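Putative NADPH:quinone oxidoreductase (Ralstonia eutropha, PDB 3IUP) probably uses bound NADPH to reduce quinone-like substrates, as a putative member of the quinone oxidoreductase branch of the medium-chain dehydrogenase/reductase family. Local coordinates at residues Q256-T259 against C260-A263; A264-K267 against S268-E271; V331-L334 against K335-F338. One frame throughout, in Å; residues are numbered along the deposited sequence.

Contact 1 (Q256-T259 against C260-A263)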
ATOM      1  N   GLN A 256       4.815   7.408  -9.394  1.00 14.82           N
ATOM      2  CA  GLN A 256       4.630   8.625 -10.165  1.00 14.38           C
ATOM      3  C   GLN A 256       3.269   9.252  -9.923  1.00 14.34           C
ATOM      4  O   GLN A 256       3.187  10.458  -9.735  1.00 14.47           O
ATOM      5  CB  GLN A 256       4.860   8.362 -11.620  1.00 15.04           C
ATOM      6  CG  GLN A 256       6.340   8.189 -11.902  1.00 18.04           C
ATOM      7  CD  GLN A 256       6.618   7.686 -13.300  1.00 21.78           C
ATOM      8  OE1 GLN A 256       5.800   7.019 -13.906  1.00 20.66           O
ATOM      9  NE2 GLN A 256       7.833   7.926 -13.768  1.00 26.34           N
ATOM     10  N   ILE A 257       2.210   8.435  -9.960  1.00 14.04           N
ATOM     11  CA  ILE A 257       0.860   8.918  -9.723  1.00 14.18           C
ATOM     12  C   ILE A 257       0.741   9.538  -8.326  1.00 13.98           C
ATOM     13  O   ILE A 257       0.202  10.652  -8.149  1.00 13.67           O
ATOM     14  CB  ILE A 257      -0.185   7.829  -9.892  1.00 13.41           C
ATOM     15  CG1 ILE A 257      -0.226   7.345 -11.341  1.00 14.97           C
ATOM     16  CG2 ILE A 257      -1.581   8.358  -9.419  1.00 14.68           C
ATOM     17  CD1 ILE A 257      -0.927   6.046 -11.572  1.00 13.86           C
ATOM     18  N   LEU A 258       1.240   8.824  -7.310  1.00 14.63           N
ATOM     19  CA  LEU A 258       1.205   9.360  -5.944  1.00 14.10           C
ATOM     20  C   LEU A 258       1.943  10.694  -5.873  1.00 14.40           C
ATOM     21  O   LEU A 258       1.472  11.652  -5.219  1.00 14.30           O
ATOM     22  CB  LEU A 258       1.773   8.354  -4.950  1.00 13.17           C
ATOM     23  CG  LEU A 258       0.891   7.126  -4.722  1.00 16.67           C
ATOM     24  CD1 LEU A 258       1.659   6.030  -3.962  1.00 16.02           C
ATOM     25  CD2 LEU A 258      -0.425   7.569  -3.984  1.00 15.62           C
ATOM     26  N   THR A 259       3.117  10.757  -6.468  1.00 13.76           N
ATOM     27  CA  THR A 259       3.907  11.981  -6.446  1.00 15.76           C
ATOM     28  C   THR A 259       3.111  13.149  -7.058  1.00 16.07           C
ATOM     29  O   THR A 259       3.062  14.264  -6.498  1.00 15.59           O
ATOM     30  CB  THR A 259       5.279  11.743  -7.161  1.00 14.10           C
ATOM     31  OG1 THR A 259       5.977  10.674  -6.513  1.00 18.43           O
ATOM     32  CG2 THR A 259       6.164  12.995  -7.187  1.00 17.01           C
ATOM     33  N   CYS A 260       2.506  12.906  -8.218  1.00 16.14           N
ATOM     34  CA  CYS A 260       1.754  13.970  -8.899  1.00 15.50           C
ATOM     35  C   CYS A 260       0.492  14.328  -8.152  1.00 15.67           C
ATOM     36  O   CYS A 260       0.109  15.492  -8.100  1.00 14.57           O
ATOM     37  CB  CYS A 260       1.432  13.589 -10.339  1.00 15.42           C
ATOM     38  SG  CYS A 260       2.893  13.448 -11.353  1.00 18.20           S
HETATM   39  N   MSE A 261      -0.138  13.340  -7.494  1.00 15.19           N
HETATM   40  CA  MSE A 261      -1.329  13.631  -6.698  1.00 14.38           C
HETATM   41  C   MSE A 261      -0.943  14.580  -5.535  1.00 14.93           C
HETATM   42  O   MSE A 261      -1.678  15.509  -5.194  1.00 16.87           O
HETATM   43  CB  MSE A 261      -1.919  12.350  -6.111  1.00 13.85           C
HETATM   44  CG  MSE A 261      -2.724  11.578  -7.033  1.00 13.08           C
HETATM   45 SE   MSE A 261      -3.347   9.914  -6.205  0.75 11.72          SE
HETATM   46  CE  MSE A 261      -4.480   9.355  -7.662  1.00 15.33           C
ATOM     47  N   GLU A 262       0.179  14.322  -4.904  1.00 16.50           N
ATOM     48  CA  GLU A 262       0.580  15.143  -3.763  1.00 17.18           C
ATOM     49  C   GLU A 262       0.946  16.552  -4.293  1.00 17.74           C
ATOM     50  O   GLU A 262       0.617  17.543  -3.647  1.00 17.70           O
ATOM     51  CB  GLU A 262       1.730  14.502  -3.019  1.00 18.02           C
ATOM     52  CG  GLU A 262       2.207  15.253  -1.809  1.00 17.83           C
ATOM     53  CD  GLU A 262       1.231  15.302  -0.635  1.00 22.31           C
ATOM     54  OE1 GLU A 262       0.053  14.859  -0.710  1.00 20.48           O
ATOM     55  OE2 GLU A 262       1.673  15.852   0.406  1.00 23.41           O
ATOM     56  N   ALA A 263       1.597  16.623  -5.464  1.00 17.60           N
ATOM     57  CA  ALA A 263       1.922  17.938  -6.076  1.00 18.45           C
ATOM     58  C   ALA A 263       0.650  18.722  -6.319  1.00 18.75           C
ATOM     59  O   ALA A 263       0.599  19.937  -6.056  1.00 19.93           O
ATOM     60  CB  ALA A 263       2.709  17.783  -7.389  1.00 17.88           C
TER

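Contact 2 (A264-K267 against S268-E271)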
ATOM      1  N   ALA A 264      -0.375  18.049  -6.849  1.00 17.68           N
ATOM      2  CA  ALA A 264      -1.672  18.674  -7.143  1.00 18.11           C
ATOM      3  C   ALA A 264      -2.364  19.128  -5.851  1.00 18.79           C
ATOM      4  O   ALA A 264      -2.891  20.240  -5.755  1.00 17.61           O
ATOM      5  CB  ALA A 264      -2.582  17.715  -7.930  1.00 16.18           C
ATOM      6  N   LEU A 265      -2.351  18.261  -4.836  1.00 19.58           N
ATOM      7  CA  LEU A 265      -2.930  18.608  -3.525  1.00 21.13           C
ATOM      8  C   LEU A 265      -2.228  19.805  -2.888  1.00 22.49           C
ATOM      9  O   LEU A 265      -2.871  20.688  -2.300  1.00 24.61           O
ATOM     10  CB  LEU A 265      -2.890  17.408  -2.553  1.00 19.73           C
ATOM     11  CG  LEU A 265      -3.945  16.357  -2.871  1.00 20.49           C
ATOM     12  CD1 LEU A 265      -3.549  14.989  -2.207  1.00 19.65           C
ATOM     13  CD2 LEU A 265      -5.353  16.766  -2.481  1.00 22.68           C
ATOM     14  N   ASN A 266      -0.927  19.870  -3.016  1.00 23.78           N
ATOM     15  CA  ASN A 266      -0.187  20.900  -2.308  1.00 26.64           C
ATOM     16  C   ASN A 266      -0.349  22.276  -2.959  1.00 28.91           C
ATOM     17  O   ASN A 266       0.029  23.278  -2.368  1.00 29.30           O
ATOM     18  CB  ASN A 266       1.270  20.514  -2.179  1.00 27.11           C
ATOM     19  CG  ASN A 266       1.472  19.425  -1.153  1.00 27.88           C
ATOM     20  OD1 ASN A 266       0.653  19.259  -0.234  1.00 29.80           O
ATOM     21  ND2 ASN A 266       2.539  18.668  -1.306  1.00 30.22           N
ATOM     22  N   LYS A 267      -0.928  22.329  -4.149  1.00 31.87           N
ATOM     23  CA  LYS A 267      -1.205  23.603  -4.769  1.00 34.21           C
ATOM     24  C   LYS A 267      -2.243  24.337  -3.943  1.00 36.40           C
ATOM     25  O   LYS A 267      -2.265  25.555  -3.952  1.00 37.35           O
ATOM     26  CB  LYS A 267      -1.599  23.435  -6.245  1.00 34.50           C
ATOM     27  CG  LYS A 267      -0.439  22.850  -7.012  1.00 35.79           C
ATOM     28  CD  LYS A 267      -0.324  23.249  -8.461  1.00 38.53           C
ATOM     29  CE  LYS A 267       0.838  22.512  -9.092  1.00 39.42           C
ATOM     30  NZ  LYS A 267       1.232  23.075 -10.410  1.00 43.60           N
ATOM     31  N   SER A 268      -3.051  23.609  -3.179  1.00 38.36           N
ATOM     32  CA  SER A 268      -4.047  24.224  -2.291  1.00 40.01           C
ATOM     33  C   SER A 268      -3.630  24.248  -0.817  1.00 41.12           C
ATOM     34  O   SER A 268      -4.431  24.650   0.037  1.00 41.26           O
ATOM     35  CB  SER A 268      -5.364  23.474  -2.416  1.00 40.14           C
ATOM     36  OG  SER A 268      -5.602  23.139  -3.758  1.00 41.36           O
ATOM     37  N   ALA A 269      -2.390  23.831  -0.528  1.00 42.32           N
ATOM     38  CA  ALA A 269      -1.853  23.781   0.837  1.00 43.00           C
ATOM     39  C   ALA A 269      -1.958  25.153   1.542  1.00 43.84           C
ATOM     40  O   ALA A 269      -1.375  26.144   1.072  1.00 44.65           O
ATOM     41  CB  ALA A 269      -0.408  23.301   0.820  1.00 42.72           C
ATOM     42  N   ARG A 270      -2.696  25.191   2.660  1.00 44.26           N
ATOM     43  CA  ARG A 270      -2.884  26.418   3.462  1.00 44.34           C
ATOM     44  C   ARG A 270      -1.703  26.670   4.418  1.00 44.39           C
ATOM     45  O   ARG A 270      -1.305  27.838   4.637  1.00 46.01           O
ATOM     46  CB  ARG A 270      -4.197  26.349   4.259  1.00 44.17           C
ATOM     47  N   GLU A 271      -1.168  25.593   5.003  1.00 43.39           N
ATOM     48  CA  GLU A 271      -0.048  25.670   5.950  1.00 42.92           C
ATOM     49  C   GLU A 271       1.105  24.803   5.459  1.00 41.71           C
ATOM     50  O   GLU A 271       1.044  24.277   4.359  1.00 42.83           O
ATOM     51  CB  GLU A 271      -0.483  25.214   7.350  1.00 42.88           C
TER

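Contact 3 (V331-L334 against K335-F338)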
ATOM      1  N   VAL A 331     -25.937  -5.418 -18.499  1.00 22.25           N
ATOM      2  CA  VAL A 331     -26.899  -5.940 -19.484  1.00 23.13           C
ATOM      3  C   VAL A 331     -27.546  -4.795 -20.268  1.00 23.72           C
ATOM      4  O   VAL A 331     -27.635  -4.852 -21.493  1.00 23.39           O
ATOM      5  CB  VAL A 331     -27.937  -6.887 -18.839  1.00 23.74           C
ATOM      6  CG1 VAL A 331     -29.180  -7.113 -19.805  1.00 24.00           C
ATOM      7  CG2 VAL A 331     -27.234  -8.206 -18.444  1.00 23.59           C
ATOM      8  N   ALA A 332     -27.909  -3.721 -19.565  1.00 23.83           N
ATOM      9  CA  ALA A 332     -28.585  -2.590 -20.167  1.00 23.92           C
ATOM     10  C   ALA A 332     -27.712  -1.850 -21.185  1.00 24.24           C
ATOM     11  O   ALA A 332     -28.236  -1.253 -22.103  1.00 25.36           O
ATOM     12  CB  ALA A 332     -29.057  -1.615 -19.062  1.00 25.16           C
ATOM     13  N   GLU A 333     -26.392  -1.889 -21.020  1.00 24.19           N
ATOM     14  CA  GLU A 333     -25.474  -1.096 -21.846  1.00 24.17           C
ATOM     15  C   GLU A 333     -24.450  -2.014 -22.463  1.00 23.55           C
ATOM     16  O   GLU A 333     -23.294  -1.619 -22.738  1.00 23.53           O
ATOM     17  CB  GLU A 333     -24.818  -0.013 -20.990  1.00 24.15           C
ATOM     18  CG  GLU A 333     -25.833   1.016 -20.465  1.00 23.89           C
ATOM     19  CD  GLU A 333     -25.286   1.947 -19.403  1.00 25.03           C
ATOM     20  OE1 GLU A 333     -24.054   2.209 -19.343  1.00 26.32           O
ATOM     21  OE2 GLU A 333     -26.115   2.451 -18.607  1.00 29.59           O
ATOM     22  N   LEU A 334     -24.895  -3.239 -22.735  1.00 23.69           N
ATOM     23  CA  LEU A 334     -23.997  -4.301 -23.144  1.00 24.41           C
ATOM     24  C   LEU A 334     -23.273  -3.967 -24.423  1.00 24.41           C
ATOM     25  O   LEU A 334     -22.090  -4.248 -24.547  1.00 25.59           O
ATOM     26  CB  LEU A 334     -24.742  -5.632 -23.286  1.00 23.99           C
ATOM     27  CG  LEU A 334     -23.863  -6.848 -23.578  1.00 24.40           C
ATOM     28  CD1 LEU A 334     -22.873  -7.098 -22.474  1.00 23.08           C
ATOM     29  CD2 LEU A 334     -24.756  -8.094 -23.777  1.00 25.59           C
ATOM     30  N   LYS A 335     -23.981  -3.362 -25.373  1.00 25.51           N
ATOM     31  CA  LYS A 335     -23.404  -3.087 -26.688  1.00 25.71           C
ATOM     32  C   LYS A 335     -22.936  -1.637 -26.840  1.00 25.83           C
ATOM     33  O   LYS A 335     -22.400  -1.254 -27.890  1.00 26.94           O
ATOM     34  CB  LYS A 335     -24.418  -3.447 -27.784  1.00 26.75           C
ATOM     35  CG  LYS A 335     -24.635  -4.938 -28.023  1.00 29.83           C
ATOM     36  CD  LYS A 335     -25.589  -5.128 -29.168  1.00 33.62           C
ATOM     37  CE  LYS A 335     -25.798  -6.565 -29.498  1.00 35.97           C
ATOM     38  NZ  LYS A 335     -26.920  -6.775 -30.449  1.00 35.78           N
ATOM     39  N   THR A 336     -23.105  -0.831 -25.796  1.00 24.33           N
ATOM     40  CA  THR A 336     -22.672   0.548 -25.839  1.00 23.49           C
ATOM     41  C   THR A 336     -21.530   0.730 -24.853  1.00 22.61           C
ATOM     42  O   THR A 336     -20.390   0.477 -25.201  1.00 21.56           O
ATOM     43  CB  THR A 336     -23.850   1.479 -25.600  1.00 23.86           C
ATOM     44  OG1 THR A 336     -24.452   1.175 -24.347  1.00 24.49           O
ATOM     45  CG2 THR A 336     -24.881   1.310 -26.733  1.00 25.22           C
ATOM     46  N   THR A 337     -21.829   1.107 -23.621  1.00 22.57           N
ATOM     47  CA  THR A 337     -20.777   1.342 -22.618  1.00 21.99           C
ATOM     48  C   THR A 337     -19.823   0.144 -22.451  1.00 22.15           C
ATOM     49  O   THR A 337     -18.619   0.316 -22.327  1.00 22.27           O
ATOM     50  CB  THR A 337     -21.414   1.617 -21.281  1.00 22.14           C
ATOM     51  OG1 THR A 337     -22.433   2.597 -21.453  1.00 20.75           O
ATOM     52  CG2 THR A 337     -20.368   2.066 -20.255  1.00 21.23           C
ATOM     53  N   PHE A 338     -20.375  -1.060 -22.500  1.00 21.63           N
ATOM     54  CA  PHE A 338     -19.604  -2.250 -22.172  1.00 22.10           C
ATOM     55  C   PHE A 338     -19.214  -3.062 -23.392  1.00 22.87           C
ATOM     56  O   PHE A 338     -18.825  -4.224 -23.266  1.00 24.29           O
ATOM     57  CB  PHE A 338     -20.368  -3.046 -21.124  1.00 22.15           C
ATOM     58  CG  PHE A 338     -20.534  -2.299 -19.853  1.00 22.11           C
ATOM     59  CD1 PHE A 338     -19.448  -2.102 -19.003  1.00 21.42           C
ATOM     60  CD2 PHE A 338     -21.736  -1.721 -19.520  1.00 21.71           C
ATOM     61  CE1 PHE A 338     -19.593  -1.373 -17.837  1.00 21.21           C
ATOM     62  CE2 PHE A 338     -21.874  -0.993 -18.352  1.00 21.63           C
ATOM     63  CZ  PHE A 338     -20.795  -0.818 -17.515  1.00 20.91           C
TER

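Contact 1 (Q256-T259 against C260-A263)
The amides of C260, M261, E262 and A263 each donate to a carbonyl oxygen four residues earlier, the i to i+4 pattern of an alpha-helix. M261 N makes the shortest of these bonds, 2.8 Å to I257 O, with the donor almost in line with the carbonyl; E262 N reaches L258 O at 3.0 Å, tilted 24° from the carbonyl plane. I257 and the selenomethionine M261 lie alongside each other on the side facing the sheet, CE of M261 touching CG2 of I257 at 3.5 Å. CG of M261 stands anti to its carbonyl carbon (chi1 -80°) and the chain is extended beyond it, which takes CE back to I257; both residues rest on A244 of strand 243-249, where apolar groups fill the helix-sheet interface of a beta-alpha-beta unit. The polar ends are met by atoms outside these eight residues: T259 OG1 lies within hydrogen-bonding reach of G255 O, one turn back, and of N299 OD1, with one proton to give to either, while buried E262 is held by S277 N at OE2 and by a salt bridge from OE1 to K281 NZ. Gripping both carboxylate oxygens fixes the group's rotation, and the nearby lysine would be expected to favour its ionised form.

Contact 2 (A264-K267 against S268-E271)
The backbone of A264-K267 leaves helix 253-266 near its C-terminal end through a type I beta turn running from N266 to A269. S268 N donates to L265 O at 3.1 Å, three residues back where the body of the helix uses four, and A269 N closes the turn on N266 O at the same 3.1 Å. Both donors stand above the plane of the carbonyl they meet, A269 N by as much as 77°, so neither bond is directed at a lone pair. A269 then turns to an extended conformation, psi 119°, and the chain departs into the loop that leads to strand 281-285 of the parallel sheet.

Side chains add little across this surface turn. Small S268 and A269 suit it, since their short side chains fit beside the carbonyls of L265 and N266. L265, still on the helix, packs on S277 and T279 of the following loop, and A264 presents its methyl to L236 and V237 of helix 228-239, where a small residue permits close approach of two helices. N266 sends ND2 back to OE2 of E262 in a weak hydrogen bond, leaving its OD1 4.3 Å from CB of A269. Exposed K267 suits a turn at the surface; its methylenes pass over the A263 carbonyl, with CG 3.2 Å from A263 O. CB of A269 lies 3.2 Å from N266 O, the same oxygen that takes the A269 amide.

Contact 3 (V331-L334 against K335-F338)
With CG of E333 anti to its carbonyl carbon (chi1 -65°) and the chain extended beyond it, the carboxylate runs beside T337, whose OG1 takes the same setting at chi1 -49°. The two side chains point the same way, and the threonine hydroxyl donates to E333 OE1 at 2.7 Å, arriving on the anti side of the carboxylate and 31° out of its plane. OE1 also forms a salt bridge with R329 NE, one turn back on helix 320-332. E333 is the first residue beyond that helix to leave helical angles, and a type I beta turn from E333 to T336 follows. The E333 carbonyl oxygen accepts from two backbone amides: F338 N comes nearly head-on at 3.0 Å, whereas T336 N sits above the carbonyl plane at 3.2 Å. F338 turns its ring edge to the same oxygen, with CD2 3.8 Å from E333 CB, while T337 CG2 lies 3.9 Å over the centre of one ring face. F338 reaches P157 and L161 of helix 155-169 and I191 of helix 183-195, buried ground that suits an apolar ring, and L334 packs against L141 and P142. Exposed K335 extends its chain until NZ bonds to G144 O.

How the contacts relate
Along the chain, contacts 1, 2 and 3 follow in that order. The first two are consecutive pieces of one element: contact 1 is the middle of helix 253-266 and contact 2 its exit into the loop before strand 281-285, with centres 12 Å apart. Contact 3 begins on the last residues of helix 320-332 and runs into the loop before strand 344-347; its centre lies 33 Å from contact 1 and 40 Å from contact 2. The side chains of Q256 and F338 each lie about 11 Å from a bound NADPH, too far to touch it. Contacts 1 and 2 thus belong to one beta-alpha-beta unit, packed on the parallel six-stranded sheet of the probable nucleotide-binding domain, while contact 3 packs among helices 155-169 and 183-195.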